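Local coordinates for protein extracellular invertase (Aspergillus kawachii, PDB 5XH8) that probably hydrolyses sucrose and transfers fructosyl units to make fructooligosaccharides such as 1-kestose, as a glycoside hydrolase family 32 beta-fructofuranosidase, at residues A[518-523]-A[559-564]; A[369-374]-A[550-555]. One frame throughout, in Å; residues are numbered along the deposited sequence.

Interaction 1: residues A[518-523]-A[559-564]; sequences SAEAGK and FALSTW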
loop_
_atom_site.group_PDB
_atom_site.type_symbol
_atom_site.label_atom_id
_atom_site.label_comp_id
_atom_site.label_asym_id
_atom_site.label_seq_id
_atom_site.Cartn_x
_atom_site.Cartn_y
_atom_site.Cartn_z
ATOM N N SER A 518 42.905 -0.644 -8.577
ATOM C CA SER A 518 43.016 0.158 -7.357
ATOM C C SER A 518 43.520 -0.632 -6.192
ATOM O O SER A 518 43.229 -1.826 -6.063
ATOM C CB SER A 518 41.633 0.635 -6.888
ATOM O OG SER A 518 41.009 1.389 -7.868
ATOM N N ALA A 519 44.178 0.078 -5.289
ATOM C CA ALA A 519 44.667 -0.496 -4.063
ATOM C C ALA A 519 43.466 -0.693 -3.148
ATOM O O ALA A 519 42.490 0.032 -3.255
ATOM C CB ALA A 519 45.720 0.423 -3.422
ATOM N N GLU A 520 43.530 -1.712 -2.299
ATOM C CA GLU A 520 42.536 -1.942 -1.254
ATOM C C GLU A 520 43.298 -1.771 0.041
ATOM O O GLU A 520 44.494 -2.104 0.104
ATOM C CB GLU A 520 41.950 -3.360 -1.339
ATOM C CG GLU A 520 41.166 -3.663 -2.630
ATOM C CD GLU A 520 39.636 -3.508 -2.532
ATOM O OE1 GLU A 520 39.137 -2.871 -1.586
ATOM O OE2 GLU A 520 38.930 -3.999 -3.443
ATOM N N ALA A 521 42.617 -1.272 1.066
ATOM C CA ALA A 521 43.246 -1.024 2.361
ATOM C C ALA A 521 42.248 -1.138 3.483
ATOM O O ALA A 521 41.080 -0.768 3.314
ATOM C CB ALA A 521 43.861 0.377 2.375
ATOM N N GLY A 522 42.712 -1.635 4.630
ATOM C CA GLY A 522 41.992 -1.507 5.889
ATOM C C GLY A 522 42.881 -1.264 7.108
ATOM O O GLY A 522 44.000 -1.753 7.166
ATOM N N LYS A 523 42.361 -0.507 8.073
ATOM C CA LYS A 523 43.058 -0.193 9.333
ATOM C C LYS A 523 43.115 -1.397 10.256
ATOM O O LYS A 523 42.104 -2.094 10.449
ATOM C CB LYS A 523 42.338 0.909 10.107
ATOM C CG LYS A 523 42.270 2.243 9.395
ATOM C CD LYS A 523 43.566 3.019 9.511
ATOM C CE LYS A 523 43.843 3.461 10.942
ATOM N NZ LYS A 523 44.777 4.618 10.916
ATOM N N PHE A 559 39.859 -8.834 11.934
ATOM C CA PHE A 559 40.081 -8.014 10.759
ATOM C C PHE A 559 39.775 -8.841 9.537
ATOM O O PHE A 559 40.170 -10.000 9.475
ATOM C CB PHE A 559 41.522 -7.557 10.690
ATOM C CG PHE A 559 41.851 -6.779 9.463
ATOM C CD1 PHE A 559 42.292 -7.425 8.308
ATOM C CD2 PHE A 559 41.728 -5.412 9.452
ATOM C CE1 PHE A 559 42.598 -6.703 7.168
ATOM C CE2 PHE A 559 42.037 -4.682 8.321
ATOM C CZ PHE A 559 42.489 -5.329 7.181
ATOM N N ALA A 560 39.070 -8.234 8.580
ATOM C CA ALA A 560 38.851 -8.844 7.261
ATOM C C ALA A 560 38.862 -7.809 6.160
ATOM O O ALA A 560 38.243 -6.758 6.293
ATOM C CB ALA A 560 37.544 -9.636 7.226
ATOM N N LEU A 561 39.557 -8.135 5.068
ATOM C CA LEU A 561 39.649 -7.294 3.877
ATOM C C LEU A 561 39.619 -8.208 2.643
ATOM O O LEU A 561 40.489 -9.087 2.500
ATOM C CB LEU A 561 40.943 -6.502 3.883
ATOM C CG LEU A 561 41.341 -5.718 2.618
ATOM C CD1 LEU A 561 40.303 -4.716 2.207
ATOM C CD2 LEU A 561 42.644 -4.979 2.861
ATOM N N SER A 562 38.639 -8.006 1.763
ATOM C CA SER A 562 38.439 -8.906 0.625
ATOM C C SER A 562 38.318 -8.154 -0.683
ATOM O O SER A 562 37.790 -7.046 -0.730
ATOM C CB SER A 562 37.221 -9.804 0.853
ATOM O OG SER A 562 37.222 -10.306 2.171
ATOM N N THR A 563 38.795 -8.775 -1.753
ATOM C CA THR A 563 38.864 -8.109 -3.041
ATOM C C THR A 563 38.986 -9.111 -4.173
ATOM O O THR A 563 39.018 -10.324 -3.929
ATOM C CB THR A 563 40.029 -7.091 -3.073
ATOM O OG1 THR A 563 39.980 -6.325 -4.285
ATOM C CG2 THR A 563 41.394 -7.821 -2.964
ATOM N N TRP A 564 39.025 -8.590 -5.405
ATOM C CA TRP A 564 39.200 -9.379 -6.623
ATOM C C TRP A 564 40.668 -9.357 -7.075
ATOM O O TRP A 564 41.260 -8.278 -7.214
ATOM C CB TRP A 564 38.313 -8.833 -7.749
ATOM C CG TRP A 564 36.856 -8.958 -7.458
ATOM C CD1 TRP A 564 36.015 -7.965 -7.081
ATOM C CD2 TRP A 564 36.079 -10.160 -7.500
ATOM N NE1 TRP A 564 34.747 -8.475 -6.869
ATOM C CE2 TRP A 564 34.759 -9.818 -7.133
ATOM C CE3 TRP A 564 36.361 -11.484 -7.845
ATOM C CZ2 TRP A 564 33.725 -10.765 -7.064
ATOM C CZ3 TRP A 564 35.325 -12.441 -7.768
ATOM C CH2 TRP A 564 34.019 -12.063 -7.380
HETATM O O HOH W 1 36.667 -5.192 -2.473
#

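Interaction 2: residues A[369-374]-A[550-555]; sequences TLLLPR and VLEVYA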
loop_
_atom_site.group_PDB
_atom_site.type_symbol
_atom_site.label_atom_id
_atom_site.label_comp_id
_atom_site.label_asym_id
_atom_site.label_seq_id
_atom_site.Cartn_x
_atom_site.Cartn_y
_atom_site.Cartn_z
ATOM N N THR A 369 30.151 -12.698 -5.856
ATOM C CA THR A 369 30.148 -13.846 -4.972
ATOM C C THR A 369 29.776 -13.373 -3.582
ATOM O O THR A 369 29.836 -12.170 -3.309
ATOM C CB THR A 369 31.531 -14.525 -4.943
ATOM O OG1 THR A 369 31.464 -15.747 -4.208
ATOM C CG2 THR A 369 32.577 -13.620 -4.314
ATOM N N LEU A 370 29.371 -14.315 -2.721
ATOM C CA LEU A 370 29.392 -14.067 -1.296
ATOM C C LEU A 370 30.775 -14.443 -0.802
ATOM O O LEU A 370 31.446 -15.316 -1.388
ATOM C CB LEU A 370 28.350 -14.916 -0.554
ATOM C CG LEU A 370 26.890 -14.756 -0.964
ATOM C CD1 LEU A 370 25.965 -15.413 0.060
ATOM C CD2 LEU A 370 26.533 -13.295 -1.149
ATOM N N LEU A 371 31.195 -13.797 0.275
ATOM C CA LEU A 371 32.425 -14.202 0.964
ATOM C C LEU A 371 32.180 -15.439 1.845
ATOM O O LEU A 371 31.039 -15.925 1.986
ATOM C CB LEU A 371 32.974 -13.028 1.762
ATOM C CG LEU A 371 33.265 -11.787 0.906
ATOM C CD1 LEU A 371 33.874 -10.695 1.779
ATOM C CD2 LEU A 371 34.193 -12.120 -0.252
ATOM N N LEU A 372 33.261 -15.994 2.391
ATOM C CA LEU A 372 33.164 -17.169 3.238
ATOM C C LEU A 372 32.238 -16.857 4.446
ATOM O O LEU A 372 32.260 -15.744 4.967
ATOM C CB LEU A 372 34.546 -17.561 3.790
ATOM C CG LEU A 372 35.666 -17.893 2.797
ATOM C CD1 LEU A 372 36.983 -17.943 3.558
ATOM C CD2 LEU A 372 35.344 -19.182 2.059
ATOM N N PRO A 373 31.436 -17.834 4.885
ATOM C CA PRO A 373 30.628 -17.585 6.074
ATOM C C PRO A 373 31.541 -17.244 7.234
ATOM O O PRO A 373 32.591 -17.903 7.394
ATOM C CB PRO A 373 29.928 -18.926 6.321
ATOM C CG PRO A 373 30.745 -19.945 5.585
ATOM C CD PRO A 373 31.294 -19.213 4.394
ATOM N N ARG A 374 31.163 -16.242 8.026
ATOM C CA ARG A 374 31.974 -15.798 9.156
ATOM C C ARG A 374 31.193 -15.942 10.477
ATOM O O ARG A 374 30.011 -15.572 10.562
ATOM C CB ARG A 374 32.414 -14.361 8.974
ATOM C CG ARG A 374 33.383 -14.182 7.828
ATOM C CD ARG A 374 33.684 -12.750 7.465
ATOM N NE ARG A 374 34.565 -12.752 6.288
ATOM C CZ ARG A 374 34.969 -11.680 5.615
ATOM N NH1 ARG A 374 34.588 -10.460 5.956
ATOM N NH2 ARG A 374 35.771 -11.846 4.578
ATOM N N VAL A 550 39.068 -14.671 -5.869
ATOM C CA VAL A 550 38.569 -14.112 -4.623
ATOM C C VAL A 550 39.670 -14.153 -3.578
ATOM O O VAL A 550 40.087 -15.221 -3.190
ATOM C CB VAL A 550 37.341 -14.894 -4.104
ATOM C CG1 VAL A 550 36.817 -14.248 -2.829
ATOM C CG2 VAL A 550 36.268 -14.944 -5.165
ATOM N N LEU A 551 40.119 -12.984 -3.117
ATOM C CA LEU A 551 41.070 -12.880 -2.026
ATOM C C LEU A 551 40.367 -12.403 -0.756
ATOM O O LEU A 551 39.734 -11.352 -0.755
ATOM C CB LEU A 551 42.211 -11.890 -2.372
ATOM C CG LEU A 551 43.174 -11.535 -1.214
ATOM C CD1 LEU A 551 43.920 -12.744 -0.657
ATOM C CD2 LEU A 551 44.152 -10.473 -1.681
ATOM N N GLU A 552 40.521 -13.162 0.318
ATOM C CA GLU A 552 40.113 -12.740 1.646
ATOM C C GLU A 552 41.336 -12.721 2.571
ATOM O O GLU A 552 42.047 -13.722 2.714
ATOM C CB GLU A 552 39.020 -13.655 2.194
ATOM C CG GLU A 552 37.745 -13.627 1.337
ATOM C CD GLU A 552 36.556 -14.355 1.957
ATOM O OE1 GLU A 552 36.384 -14.293 3.191
ATOM O OE2 GLU A 552 35.757 -14.962 1.207
ATOM N N VAL A 553 41.560 -11.567 3.187
ATOM C CA VAL A 553 42.649 -11.349 4.118
ATOM C C VAL A 553 42.067 -11.198 5.528
ATOM O O VAL A 553 41.313 -10.265 5.782
ATOM C CB VAL A 553 43.419 -10.070 3.741
ATOM C CG1 VAL A 553 44.591 -9.849 4.708
ATOM C CG2 VAL A 553 43.900 -10.154 2.295
ATOM N N TYR A 554 42.416 -12.128 6.414
ATOM C CA TYR A 554 42.076 -12.080 7.819
ATOM C C TYR A 554 43.310 -11.788 8.696
ATOM O O TYR A 554 44.439 -12.242 8.383
ATOM C CB TYR A 554 41.477 -13.408 8.257
ATOM C CG TYR A 554 40.176 -13.800 7.557
ATOM C CD1 TYR A 554 40.181 -14.430 6.312
ATOM C CD2 TYR A 554 38.940 -13.559 8.161
ATOM C CE1 TYR A 554 38.990 -14.790 5.674
ATOM C CE2 TYR A 554 37.739 -13.932 7.548
ATOM C CZ TYR A 554 37.761 -14.533 6.302
ATOM O OH TYR A 554 36.563 -14.893 5.723
ATOM N N ALA A 555 43.080 -11.076 9.810
ATOM C CA ALA A 555 44.141 -10.827 10.816
ATOM C C ALA A 555 43.603 -10.832 12.240
ATOM O O ALA A 555 42.590 -10.163 12.551
ATOM C CB ALA A 555 44.878 -9.530 10.530
#

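Interaction 1: residues A[518-523]-A[559-564]
Glu520 reaches across to Thr563, and the two side chains cross obliquely where they hydrogen-bond. Thr563 OG1 donates to Glu520 OE2 over 2.7 Å. It comes in on the anti side of that oxygen and 32° out of the carboxylate plane. The Glu520 chain is bent at its second torsion (chi2 -97°), which turns CD over towards Thr563. Thr563 OG1 stands anti to its backbone N (chi1 -173°), and CB of the same residue also lies close to Glu520 CG. A water donates to Glu520 OE2 and to Ser562 O, at 2.8 Å from the latter, and adds a second link beside the direct bond. Further along, Leu561 CD2 packs on the backbone, 3.8 Å from Gly522 N, while its CD1 faces Glu520 CB. The Phe559 ring lies beside Gly522, whose CA is at the ring edge and in its plane. Lys523 O also meets that edge, 3.4 Å from Phe559 CE2. Gly522 has no side chain on the side that Phe559 occupies, which permits the close approach. The strands run antiparallel, with axes 7.6 Å apart, and belong to the two sheets of the family 32 C-terminal beta-sandwich. Glu520 OE1 accepts from the backbone N of Phe316, a residue of the sodium site. The buried carboxylate thus has partners on both oxygens, consistent with an ionised group that ties the sandwich to the loop at the metal.

Interaction 2: residues A[369-374]-A[550-555]
Glu552 extends its carboxylate to the 369-374 backbone, where Leu372 N donates to OE2. This bond is 2.9 Å long with an angle of 160° at the hydrogen, and it uses the syn lone pair. His31 is a second partner of the same oxygen. Glu552 OE1 forms a salt bridge with Arg374 NH2, also at 2.9 Å. The acid is met in the guanidinium plane, but the nitrogen sits above the carboxylate plane, and the two planes are 64° apart. Arg374 NE donates to Tyr554 OH at 3.0 Å, tilted 21° from the guanidinium plane. Tyr554 OH in turn makes a weak bond to Glu552 OE1. The Arg374 chain is extended from CG to NE, which brings NE to Tyr554 OH. Its NH1 is taken by Asp313 in a salt bridge, and NH2 also bonds Ser562 OG. All three guanidinium nitrogens are therefore satisfied, as are both oxygens of Glu552. Leu372 CG packs against Glu552 OE2 at 3.3 Å. Two apolar pairs lie nearby: Leu371 CD2 with Val550 CG1 at 4.2 Å, and Thr369 CG2 with Val550 CG2 at 4.0 Å. The contact joins the N-terminal beta-propeller to the C-terminal beta-sandwich. Strand 341-348 packs against Leu371 and strand 408-418 against Leu372 and Tyr554, while strand 559-564 touches Leu371, Arg374 and Glu552 from the sandwich.

From the N terminus the chain first passes 369-374 in the propeller, then 518-523, 550-555 and 559-564 in the sandwich. Interaction 2 closes a long loop of 175 residues when 550-555 returns to the propeller strand. Interaction 1 closes a shorter one of 35 residues between the two sandwich sheets. The loops cross, because 518-523 lies inside the first and 559-564 lies beyond it. Strands 550-555 and 559-564 are consecutive and antiparallel neighbours in one sheet, probably joined by hydrogen bonds such as Leu561 O to Val553 N. That sheet lies between 369-374 and 518-523, and Glu520 also reaches the sodium-site loop directly.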